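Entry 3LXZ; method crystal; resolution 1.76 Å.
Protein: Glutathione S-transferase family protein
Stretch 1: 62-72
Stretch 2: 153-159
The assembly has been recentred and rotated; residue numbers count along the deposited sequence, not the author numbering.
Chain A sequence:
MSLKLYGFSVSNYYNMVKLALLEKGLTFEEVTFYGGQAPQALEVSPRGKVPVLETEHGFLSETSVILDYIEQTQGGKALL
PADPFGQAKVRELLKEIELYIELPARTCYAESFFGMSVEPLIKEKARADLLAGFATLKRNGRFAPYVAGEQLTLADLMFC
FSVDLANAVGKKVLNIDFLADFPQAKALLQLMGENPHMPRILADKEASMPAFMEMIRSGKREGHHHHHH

Stretch 1 (62-72) ETSVILDYIEQ
Stretch 2 (153-159) TLADLMF

No hydrogen bond crosses this contact, although Asp-68 and Glu-71 both lie on it. Two helices from distant parts of one chain meet mostly through aliphatic groups, with carboxylate oxygens of Asp-68 and Glu-71 resting near the methyls of Leu-154. The touching residues are at least 83 positions apart in sequence. The contact is small, burying 289 Å² summed over both sides.

The first helix covers 63-72 and continues later in the chain. Glu-62 is its N-cap residue, with phi/psi of 81/110. From Thr-63 onward the backbone is helical, with phi from -47 to -66 and psi from -39 to -50. Regular i to i+4 bonds hold it, from Ile-66 N to Glu-62 O at 2.9 Å through to Gln-72 N to Asp-68 O at 3.2 Å.

The second helix starts after Thr-153, its N-cap, which is extended at -135/174 with chi1 p. From Leu-154 to Phe-159 phi is -48 to -70 and psi -28 to -52; the helix continues later. Two side-chain bonds secure this start. Thr-153 N donates to Asp-156 OD2 at 2.8 Å, nearly straight at 165°. Ala-155 N donates to Thr-153 OG1 at 3.3 Å, a weak capping bond. Within the backbone, Asp-156 N bonds to Thr-153 O at 2.9 Å and Phe-159 N to Ala-155 O at 2.9 Å.

The N-to-C directions of the helices differ by 149°, so they run roughly antiparallel. Their axes approach to 11.4 Å. The register is set by Leu-67 and Leu-154, whose CA atoms are 7.3 Å apart. Thr-63, Leu-67 and Glu-71 recur every four residues, and each points its CA-to-CB bond toward the second helix.

Leu-154 is the center of the contact, with 90 Å² covered by the first stretch. Its chi1 is m and chi2 t. Leu-154 CD2 lies 4.1 Å from both Leu-67 CB and Glu-71 CG. Leu-154 CD1 lies 3.8 Å from Asp-68 OD1 and 4.0 Å from Glu-71 CG. Glu-71 OE1 also comes to 4.1 Å from Leu-154 CD2; Glu-71 chi1 and chi2 are m, chi3 is 105°. Both Glu-71 carboxylate oxygens are hydrogen-bonded elsewhere in the structure. Asp-68 points sideways from its CA, but with chi1 at -85° its end comes nearer. The methyl offers OD1 no hydrogen bond, and that oxygen is satisfied elsewhere.

Leu-67, also m then t, makes a second apolar pairing: its CD2 is 4.2 Å from Leu-157 CD1. Leu-157 has chi1 m and chi2 t and points toward the first helix. These leucine contacts are van der Waals packing that keeps apolar surface away from water.

One turn along from Leu-154, Met-158 is modeled as selenomethionine. Its CA-to-CB bond points sideways, but rotamers t, p, p bring its end nearer the first helix. Its CE lies 4.3 Å from Thr-63 CG2, a loose methyl-to-methyl contact. Thr-63 has chi1 m, and its OG1 is hydrogen-bonded elsewhere. Thus Thr-63 meets Met-158 while Glu-71 meets Leu-154, as the opposed helix directions require.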

# COMPACT_ATOMS: atom_id res chain seq x y z
N GLU A 62 -3.15 -6.91 -7.02
CA GLU A 62 -3.07 -5.59 -6.33
C GLU A 62 -3.52 -4.45 -7.27
O GLU A 62 -2.81 -4.12 -8.24
CB GLU A 62 -1.67 -5.25 -5.78
CG GLU A 62 -1.13 -6.27 -4.75
CD GLU A 62 -1.91 -6.29 -3.45
OE1 GLU A 62 -2.48 -5.25 -3.05
OE2 GLU A 62 -1.92 -7.36 -2.78
N THR A 63 -4.68 -3.87 -6.97
CA THR A 63 -5.22 -2.79 -7.83
C THR A 63 -4.18 -1.72 -8.17
O THR A 63 -4.03 -1.34 -9.36
CB THR A 63 -6.50 -2.17 -7.19
OG1 THR A 63 -7.58 -3.12 -7.33
CG2 THR A 63 -6.91 -0.86 -7.90
N SER A 64 -3.48 -1.21 -7.16
CA SER A 64 -2.52 -0.14 -7.43
C SER A 64 -1.49 -0.58 -8.48
O SER A 64 -1.15 0.19 -9.38
CB SER A 64 -1.83 0.34 -6.16
OG SER A 64 -1.05 -0.70 -5.60
N VAL A 65 -1.00 -1.82 -8.36
CA VAL A 65 0.00 -2.37 -9.29
C VAL A 65 -0.58 -2.55 -10.70
O VAL A 65 0.03 -2.14 -11.73
CB VAL A 65 0.54 -3.73 -8.76
CG1 VAL A 65 1.39 -4.49 -9.85
CG2 VAL A 65 1.31 -3.53 -7.47
N ILE A 66 -1.79 -3.14 -10.74
CA ILE A 66 -2.51 -3.36 -11.99
C ILE A 66 -2.75 -2.05 -12.77
O ILE A 66 -2.50 -1.96 -13.99
CB ILE A 66 -3.82 -4.11 -11.73
CG1 ILE A 66 -3.52 -5.54 -11.34
CG2 ILE A 66 -4.71 -4.11 -12.97
CD1 ILE A 66 -4.68 -6.21 -10.55
N LEU A 67 -3.20 -1.02 -12.04
CA LEU A 67 -3.49 0.27 -12.68
C LEU A 67 -2.22 0.90 -13.29
O LEU A 67 -2.26 1.46 -14.41
CB LEU A 67 -4.15 1.25 -11.69
CG LEU A 67 -5.53 0.89 -11.16
CD1 LEU A 67 -5.95 1.88 -10.08
CD2 LEU A 67 -6.48 0.95 -12.36
N ASP A 68 -1.09 0.77 -12.59
CA ASP A 68 0.18 1.29 -13.09
C ASP A 68 0.64 0.56 -14.35
O ASP A 68 1.11 1.22 -15.30
CB ASP A 68 1.27 1.19 -12.03
CG ASP A 68 1.29 2.37 -11.07
OD1 ASP A 68 0.63 3.42 -11.31
OD2 ASP A 68 1.99 2.23 -10.04
N TYR A 69 0.51 -0.77 -14.36
CA TYR A 69 0.79 -1.59 -15.54
C TYR A 69 -0.10 -1.18 -16.70
O TYR A 69 0.40 -1.01 -17.79
CB TYR A 69 0.58 -3.07 -15.23
CG TYR A 69 0.88 -3.97 -16.41
CD1 TYR A 69 2.18 -4.32 -16.75
CD2 TYR A 69 -0.15 -4.49 -17.18
CE1 TYR A 69 2.45 -5.17 -17.84
CE2 TYR A 69 0.10 -5.33 -18.27
CZ TYR A 69 1.41 -5.66 -18.58
OH TYR A 69 1.65 -6.50 -19.65
N ILE A 70 -1.39 -0.99 -16.45
CA ILE A 70 -2.30 -0.56 -17.51
C ILE A 70 -1.90 0.79 -18.13
O ILE A 70 -1.86 0.92 -19.36
CB ILE A 70 -3.77 -0.59 -17.05
CG1 ILE A 70 -4.23 -2.02 -16.83
CG2 ILE A 70 -4.71 0.02 -18.11
CD1 ILE A 70 -5.60 -2.11 -16.12
N GLU A 71 -1.59 1.78 -17.29
CA GLU A 71 -1.12 3.09 -17.79
C GLU A 71 0.08 3.01 -18.75
O GLU A 71 0.10 3.64 -19.81
CB GLU A 71 -0.78 4.03 -16.63
CG GLU A 71 -1.95 4.79 -16.04
CD GLU A 71 -2.94 5.33 -17.10
OE1 GLU A 71 -4.00 4.70 -17.19
OE2 GLU A 71 -2.64 6.32 -17.83
N GLN A 72 1.07 2.22 -18.32
CA GLN A 72 2.32 2.03 -18.97
C GLN A 72 2.19 1.32 -20.31
O GLN A 72 2.88 1.67 -21.27
CB GLN A 72 3.15 1.14 -18.05
CG GLN A 72 4.46 0.75 -18.60
CD GLN A 72 5.51 1.51 -17.92
OE1 GLN A 72 6.23 0.96 -17.05
NE2 GLN A 72 5.58 2.81 -18.23
N THR A 153 -7.67 11.20 -12.69
CA THR A 153 -6.46 10.35 -12.59
C THR A 153 -6.79 9.07 -11.83
O THR A 153 -7.89 8.94 -11.30
CB THR A 153 -5.30 11.02 -11.83
OG1 THR A 153 -5.65 11.20 -10.44
CG2 THR A 153 -4.95 12.36 -12.42
N LEU A 154 -5.82 8.14 -11.77
CA LEU A 154 -5.93 6.95 -10.96
C LEU A 154 -6.40 7.19 -9.53
O LEU A 154 -7.16 6.39 -8.96
CB LEU A 154 -4.59 6.20 -10.92
CG LEU A 154 -3.97 5.89 -12.29
CD1 LEU A 154 -2.59 5.21 -12.12
CD2 LEU A 154 -4.88 5.04 -13.18
N ALA A 155 -5.93 8.26 -8.92
CA ALA A 155 -6.35 8.52 -7.55
C ALA A 155 -7.86 8.72 -7.42
O ALA A 155 -8.41 8.41 -6.35
CB ALA A 155 -5.59 9.71 -6.97
N ASP A 156 -8.52 9.20 -8.48
CA ASP A 156 -9.98 9.37 -8.42
C ASP A 156 -10.73 8.05 -8.41
O ASP A 156 -11.84 7.99 -7.90
CB ASP A 156 -10.46 10.23 -9.59
CG ASP A 156 -9.90 11.62 -9.50
OD1 ASP A 156 -10.30 12.34 -8.53
OD2 ASP A 156 -9.07 11.98 -10.35
N LEU A 157 -10.15 7.02 -9.05
CA LEU A 157 -10.69 5.68 -9.00
C LEU A 157 -10.64 5.11 -7.58
O LEU A 157 -11.64 4.59 -7.08
CB LEU A 157 -9.99 4.76 -10.02
CG LEU A 157 -9.80 5.32 -11.45
CD1 LEU A 157 -9.06 4.31 -12.37
CD2 LEU A 157 -11.13 5.78 -12.05
N MSE A 158 -9.48 5.21 -6.91
CA MSE A 158 -9.41 4.75 -5.52
C MSE A 158 -10.35 5.58 -4.63
O MSE A 158 -11.01 5.04 -3.74
CB MSE A 158 -7.96 4.84 -5.04
CG MSE A 158 -7.69 4.46 -3.61
SE MSE A 158 -7.87 2.57 -3.22
CE MSE A 158 -6.62 1.71 -4.46
N PHE A 159 -10.40 6.89 -4.86
CA PHE A 159 -11.35 7.75 -4.13
C PHE A 159 -12.81 7.30 -4.29
O PHE A 159 -13.52 7.12 -3.33
CB PHE A 159 -11.21 9.19 -4.61
CG PHE A 159 -12.26 10.14 -4.05
CD1 PHE A 159 -12.02 10.85 -2.87
CD2 PHE A 159 -13.48 10.32 -4.71
CE1 PHE A 159 -12.98 11.72 -2.34
CE2 PHE A 159 -14.44 11.21 -4.20
CZ PHE A 159 -14.20 11.88 -3.01